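Local coordinates for protein porin (Rhodobacter blasticus, PDB 3PRN) that forms, as a homotrimer, outer-membrane channels that let small hydrophilic solutes, up to about 0.6 kDa, diffuse passively across, at residues E103-G108 with S270-F275; G233-R238 with A257-A262. The protein carries 1 engineered substitution. All coordinates share one frame; numbering follows the deposited sequence.

Contact 1. Residues E103-G108 with S270-F275; sequences EWSSFG and SVQSGF. Engineered in segment 103-108: Trp104 (natural residue Ala). With C8E ((hydroxyethyloxy)tri(ethyloxy)octane), chain D.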
# COMPACT_ATOMS: atom_id res chain seq x y z
N GLU A 103 -15.03 -6.48 18.75
CA GLU A 103 -15.27 -6.08 17.36
C GLU A 103 -16.36 -5.03 17.28
O GLU A 103 -16.80 -4.79 16.14
CB GLU A 103 -15.63 -7.30 16.50
CG GLU A 103 -14.49 -8.32 16.54
CD GLU A 103 -14.96 -9.64 15.94
OE1 GLU A 103 -15.91 -10.26 16.52
OE2 GLU A 103 -14.38 -10.01 14.93
N TRP A 104 -16.78 -4.38 18.35
CA TRP A 104 -17.80 -3.35 18.37
C TRP A 104 -19.01 -3.77 17.53
O TRP A 104 -19.36 -3.13 16.54
CB TRP A 104 -17.35 -1.92 17.83
CG TRP A 104 -16.20 -1.75 18.81
CD1 TRP A 104 -14.89 -1.82 18.56
CD2 TRP A 104 -16.40 -1.58 20.21
NE1 TRP A 104 -14.24 -1.76 19.84
CE2 TRP A 104 -15.14 -1.63 20.79
CE3 TRP A 104 -17.53 -1.41 21.03
CZ2 TRP A 104 -14.94 -1.56 22.18
CZ3 TRP A 104 -17.31 -1.30 22.42
CH2 TRP A 104 -16.08 -1.38 22.97
N SER A 105 -19.67 -4.84 17.95
CA SER A 105 -20.86 -5.32 17.23
C SER A 105 -22.09 -5.31 18.16
O SER A 105 -22.01 -5.34 19.40
CB SER A 105 -20.64 -6.73 16.71
OG SER A 105 -20.49 -7.62 17.80
N SER A 106 -23.27 -5.24 17.52
CA SER A 106 -24.53 -5.23 18.23
C SER A 106 -25.67 -5.48 17.22
O SER A 106 -25.76 -4.79 16.20
CB SER A 106 -24.80 -3.85 18.90
OG SER A 106 -26.10 -3.79 19.46
N PHE A 107 -26.55 -6.41 17.64
CA PHE A 107 -27.80 -6.60 16.87
C PHE A 107 -28.68 -5.36 17.05
O PHE A 107 -29.59 -5.13 16.23
CB PHE A 107 -28.52 -7.86 17.38
CG PHE A 107 -27.80 -9.13 17.01
CD1 PHE A 107 -27.74 -9.48 15.64
CD2 PHE A 107 -27.25 -9.97 17.94
CE1 PHE A 107 -27.10 -10.66 15.24
CE2 PHE A 107 -26.63 -11.15 17.52
CZ PHE A 107 -26.57 -11.49 16.18
N GLY A 108 -28.42 -4.55 18.06
CA GLY A 108 -29.22 -3.34 18.28
C GLY A 108 -28.84 -2.18 17.38
O GLY A 108 -29.49 -1.12 17.46
N SER A 270 -18.02 -10.20 24.65
CA SER A 270 -19.46 -10.02 24.72
C SER A 270 -20.09 -11.38 24.42
O SER A 270 -19.39 -12.24 23.93
CB SER A 270 -20.00 -8.98 23.77
OG SER A 270 -19.89 -9.44 22.42
N VAL A 271 -21.34 -11.53 24.79
CA VAL A 271 -22.14 -12.72 24.47
C VAL A 271 -23.44 -12.09 23.96
O VAL A 271 -24.00 -11.20 24.61
CB VAL A 271 -22.22 -13.67 25.64
CG1 VAL A 271 -23.11 -13.10 26.74
CG2 VAL A 271 -22.67 -15.07 25.24
N GLN A 272 -23.90 -12.43 22.77
CA GLN A 272 -25.07 -11.80 22.20
C GLN A 272 -26.00 -12.79 21.54
O GLN A 272 -25.59 -13.86 21.09
CB GLN A 272 -24.62 -10.74 21.14
CG GLN A 272 -23.73 -9.65 21.74
CD GLN A 272 -23.30 -8.63 20.70
OE1 GLN A 272 -24.11 -8.05 19.97
NE2 GLN A 272 -21.99 -8.42 20.56
N SER A 273 -27.27 -12.43 21.46
CA SER A 273 -28.30 -13.32 20.87
C SER A 273 -29.10 -12.51 19.86
O SER A 273 -29.60 -11.42 20.22
CB SER A 273 -29.13 -13.87 22.04
OG SER A 273 -30.04 -14.84 21.58
N GLY A 274 -29.24 -12.99 18.62
CA GLY A 274 -29.86 -12.30 17.56
C GLY A 274 -31.37 -12.39 17.38
O GLY A 274 -32.05 -13.05 18.17
N PHE A 275 -31.89 -11.75 16.34
CA PHE A 275 -33.32 -11.76 16.05
C PHE A 275 -33.81 -13.14 15.53
O PHE A 275 -35.02 -13.42 15.61
CB PHE A 275 -33.71 -10.69 15.03
CG PHE A 275 -33.31 -9.31 15.48
CD1 PHE A 275 -33.96 -8.68 16.50
CD2 PHE A 275 -32.25 -8.65 14.80
CE1 PHE A 275 -33.64 -7.38 16.89
CE2 PHE A 275 -31.90 -7.38 15.22
CZ PHE A 275 -32.58 -6.73 16.25
C1 C8E D . -14.09 -20.74 23.19
C2 C8E D . -15.23 -20.02 22.58
C3 C8E D . -15.75 -18.97 23.44
C4 C8E D . -14.95 -17.76 23.13
C5 C8E D . -15.86 -16.67 23.56
C6 C8E D . -15.26 -15.97 24.67
C7 C8E D . -16.43 -15.43 25.34
C8 C8E D . -15.95 -14.79 26.60
O9 C8E D . -16.60 -13.62 27.10
C10 C8E D . -17.86 -13.80 27.73
C11 C8E D . -18.55 -12.47 27.72
O12 C8E D . -18.03 -11.61 28.79
C13 C8E D . -19.07 -10.91 29.51
C14 C8E D . -19.37 -11.00 31.04
O15 C8E D . -20.56 -10.40 31.67
C16 C8E D . -20.17 -9.32 32.56
C17 C8E D . -19.82 -9.75 33.99
O18 C8E D . -19.81 -8.95 35.19
C19 C8E D . -19.04 -7.73 35.23
C20 C8E D . -17.55 -7.60 35.76
O21 C8E D . -16.59 -8.28 34.90
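Phe107 lays one face of its ring over the backbone of Gly274. The CA of Gly274 sits 3.5 Å from the ring centroid of Phe107 and 14° off the ring normal, a CH-pi contact. With no side chain at Gly274, the Phe107 ring can lie directly on the backbone. Phe275 stands beside Phe107: the edge of its ring, at CE2, meets Phe107 O at 3.4 Å.

Gln272 carries the polar half. Its chain runs extended beyond CG (chi2 180°) and brings the amide up to the loop. NE2 of Gln272 donates to Ser105 OG at 3.2 Å, with OG tilted from the amide plane, and weakly to Ser105 O at 3.3 Å. It also gives a straighter bond to Ser270 OG, 3.0 Å from NE2. OE1 is taken by the hydroxyl of Tyr240, which also bonds Phe107 N. An alanine at Gln272 would probably leave Ser105 without this donor and Tyr240 without one partner. The chemistry is thus divided: hydrogen bonds from the Gln272 side-chain amide, one of them weak, hold the loop 103-108 to the barrel strand at Ser105, and aromatic packing holds it at Phe107.

Contact 2. Residues G233-R238 with A257-A262; sequences GATTVR and ADYQFA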
# COMPACT_ATOMS: atom_id res chain seq x y z
N GLY A 233 -14.25 1.90 37.75
CA GLY A 233 -12.77 1.96 37.67
C GLY A 233 -12.30 1.66 36.24
O GLY A 233 -12.70 2.44 35.35
N ALA A 234 -11.49 0.63 36.00
CA ALA A 234 -11.04 0.39 34.62
C ALA A 234 -12.00 -0.51 33.82
O ALA A 234 -11.79 -0.82 32.64
CB ALA A 234 -9.66 -0.28 34.63
N THR A 235 -13.00 -1.06 34.51
CA THR A 235 -13.92 -2.00 33.88
C THR A 235 -15.24 -1.36 33.48
O THR A 235 -15.82 -0.62 34.28
CB THR A 235 -14.21 -3.14 34.88
OG1 THR A 235 -12.99 -3.80 35.21
CG2 THR A 235 -15.19 -4.14 34.29
N THR A 236 -15.71 -1.62 32.27
CA THR A 236 -16.99 -1.08 31.83
C THR A 236 -17.91 -2.29 31.54
O THR A 236 -17.52 -3.28 30.92
CB THR A 236 -16.92 -0.18 30.62
OG1 THR A 236 -16.08 0.93 30.89
CG2 THR A 236 -18.28 0.34 30.15
N VAL A 237 -19.15 -2.19 32.00
CA VAL A 237 -20.09 -3.30 31.73
C VAL A 237 -21.14 -2.74 30.80
O VAL A 237 -21.58 -1.61 30.97
CB VAL A 237 -20.56 -3.93 33.03
CG1 VAL A 237 -21.57 -3.09 33.77
CG2 VAL A 237 -21.08 -5.34 32.73
N ARG A 238 -21.53 -3.48 29.74
CA ARG A 238 -22.51 -3.00 28.78
C ARG A 238 -23.64 -4.00 28.54
O ARG A 238 -23.41 -5.21 28.62
CB ARG A 238 -21.79 -2.91 27.37
CG ARG A 238 -20.66 -1.89 27.38
CD ARG A 238 -19.95 -1.84 26.02
NE ARG A 238 -18.82 -0.94 26.06
CZ ARG A 238 -18.91 0.39 25.98
NH1 ARG A 238 -20.08 0.99 25.84
NH2 ARG A 238 -17.82 1.14 26.03
N ALA A 257 -18.30 -6.65 28.40
CA ALA A 257 -17.46 -5.84 29.30
C ALA A 257 -16.17 -5.43 28.57
O ALA A 257 -15.68 -6.10 27.65
CB ALA A 257 -17.13 -6.64 30.54
N ASP A 258 -15.66 -4.29 29.02
CA ASP A 258 -14.40 -3.78 28.58
C ASP A 258 -13.49 -3.60 29.82
O ASP A 258 -13.94 -3.20 30.90
CB ASP A 258 -14.47 -2.42 27.91
CG ASP A 258 -15.53 -2.34 26.81
OD1 ASP A 258 -15.60 -3.30 26.01
OD2 ASP A 258 -16.23 -1.31 26.79
N TYR A 259 -12.22 -3.85 29.56
CA TYR A 259 -11.20 -3.60 30.59
C TYR A 259 -10.08 -2.74 29.95
O TYR A 259 -9.48 -3.17 28.96
CB TYR A 259 -10.70 -4.93 31.11
CG TYR A 259 -9.62 -4.73 32.15
CD1 TYR A 259 -10.06 -4.23 33.38
CD2 TYR A 259 -8.28 -4.96 31.97
CE1 TYR A 259 -9.18 -4.00 34.42
CE2 TYR A 259 -7.38 -4.72 33.01
CZ TYR A 259 -7.85 -4.24 34.21
OH TYR A 259 -7.02 -3.96 35.28
N GLN A 260 -9.86 -1.59 30.53
CA GLN A 260 -8.83 -0.64 30.07
C GLN A 260 -7.50 -1.05 30.70
O GLN A 260 -7.17 -0.64 31.81
CB GLN A 260 -9.20 0.78 30.39
CG GLN A 260 -8.50 1.88 29.61
CD GLN A 260 -8.82 1.96 28.13
OE1 GLN A 260 -9.99 1.92 27.71
NE2 GLN A 260 -7.81 2.07 27.25
N PHE A 261 -6.76 -1.86 30.02
CA PHE A 261 -5.48 -2.38 30.48
C PHE A 261 -4.43 -1.27 30.59
O PHE A 261 -3.62 -1.30 31.53
CB PHE A 261 -5.05 -3.52 29.57
CG PHE A 261 -3.71 -4.10 29.91
CD1 PHE A 261 -3.56 -4.97 30.99
CD2 PHE A 261 -2.59 -3.80 29.18
CE1 PHE A 261 -2.32 -5.51 31.31
CE2 PHE A 261 -1.35 -4.31 29.48
CZ PHE A 261 -1.21 -5.19 30.54
N ALA A 262 -4.46 -0.34 29.66
CA ALA A 262 -3.49 0.77 29.68
C ALA A 262 -3.99 1.79 28.69
O ALA A 262 -5.00 1.49 28.01
CB ALA A 262 -2.07 0.28 29.35
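Arg238 and Asp258 reach across two antiparallel strands and form a salt bridge. The arginine chain is extended from CG to NE and brings the edge of its guanidinium to a single carboxylate oxygen. NE lies 2.7 Å from Asp258 OD2, which it meets on the syn side. A second, weak bond runs from NH2 of Arg238 to the same OD2 at 3.0 Å. The carboxylate is not coplanar with the guanidinium: the planes are 51° apart. Thr236 adds CG2 over one guanidinium face, offset toward its rim. The other carboxylate oxygen, OD1, is bonded to Ser268, so both oxygens of this buried aspartate have partners.

Thr235 and Tyr259 share the other face of the sheet with Val237 and Ala257. The tyrosine CG is anti to the backbone N (chi1 179°), which brings the ring close to Thr235 and Ala234. OG1 of Thr235 then lies in the ring plane, 3.5 Å from CD1 of Tyr259. Ala234 CB packs near the same ring, 3.8 Å from CE1 of Tyr259.

The backbones are paired by Thr236 and Asp258, which exchange two hydrogen bonds: Thr236 N to Asp258 O at 2.7 Å and Asp258 N to Thr236 O at 2.8 Å. Gln260 N adds a third, to Ala234 O.

The two strands, 235-244 and 252-262, form a hairpin in the barrel wall. Strand 223-232 pairs beside the first and strand 265-273 beside the second. Phe261 and Ala262 form a classic beta bulge opposite Val265 and pack on Val45 and Thr41 of a second subunit.

The centres of the two contacts lie about 18 Å apart in the same 16-stranded antiparallel barrel. Contact 2 joins neighbouring wall strands, 235-244 and 252-262. Contact 1 fastens a loop, the part between helix 88-91 and strand 131-138, to the next strand of the wall, 265-273, and the turn after it. Along the chain contact 2 is nested within the span that contact 1 closes. They meet at the engineered Trp104, whose ring packs against both partners of the salt bridge: CH2 of Trp104 is 3.6 Å from Asp258 OD1. In porins the long loop after the fifth strand folds into the barrel and narrows the channel; the loop carrying Trp104 is consistent with that role.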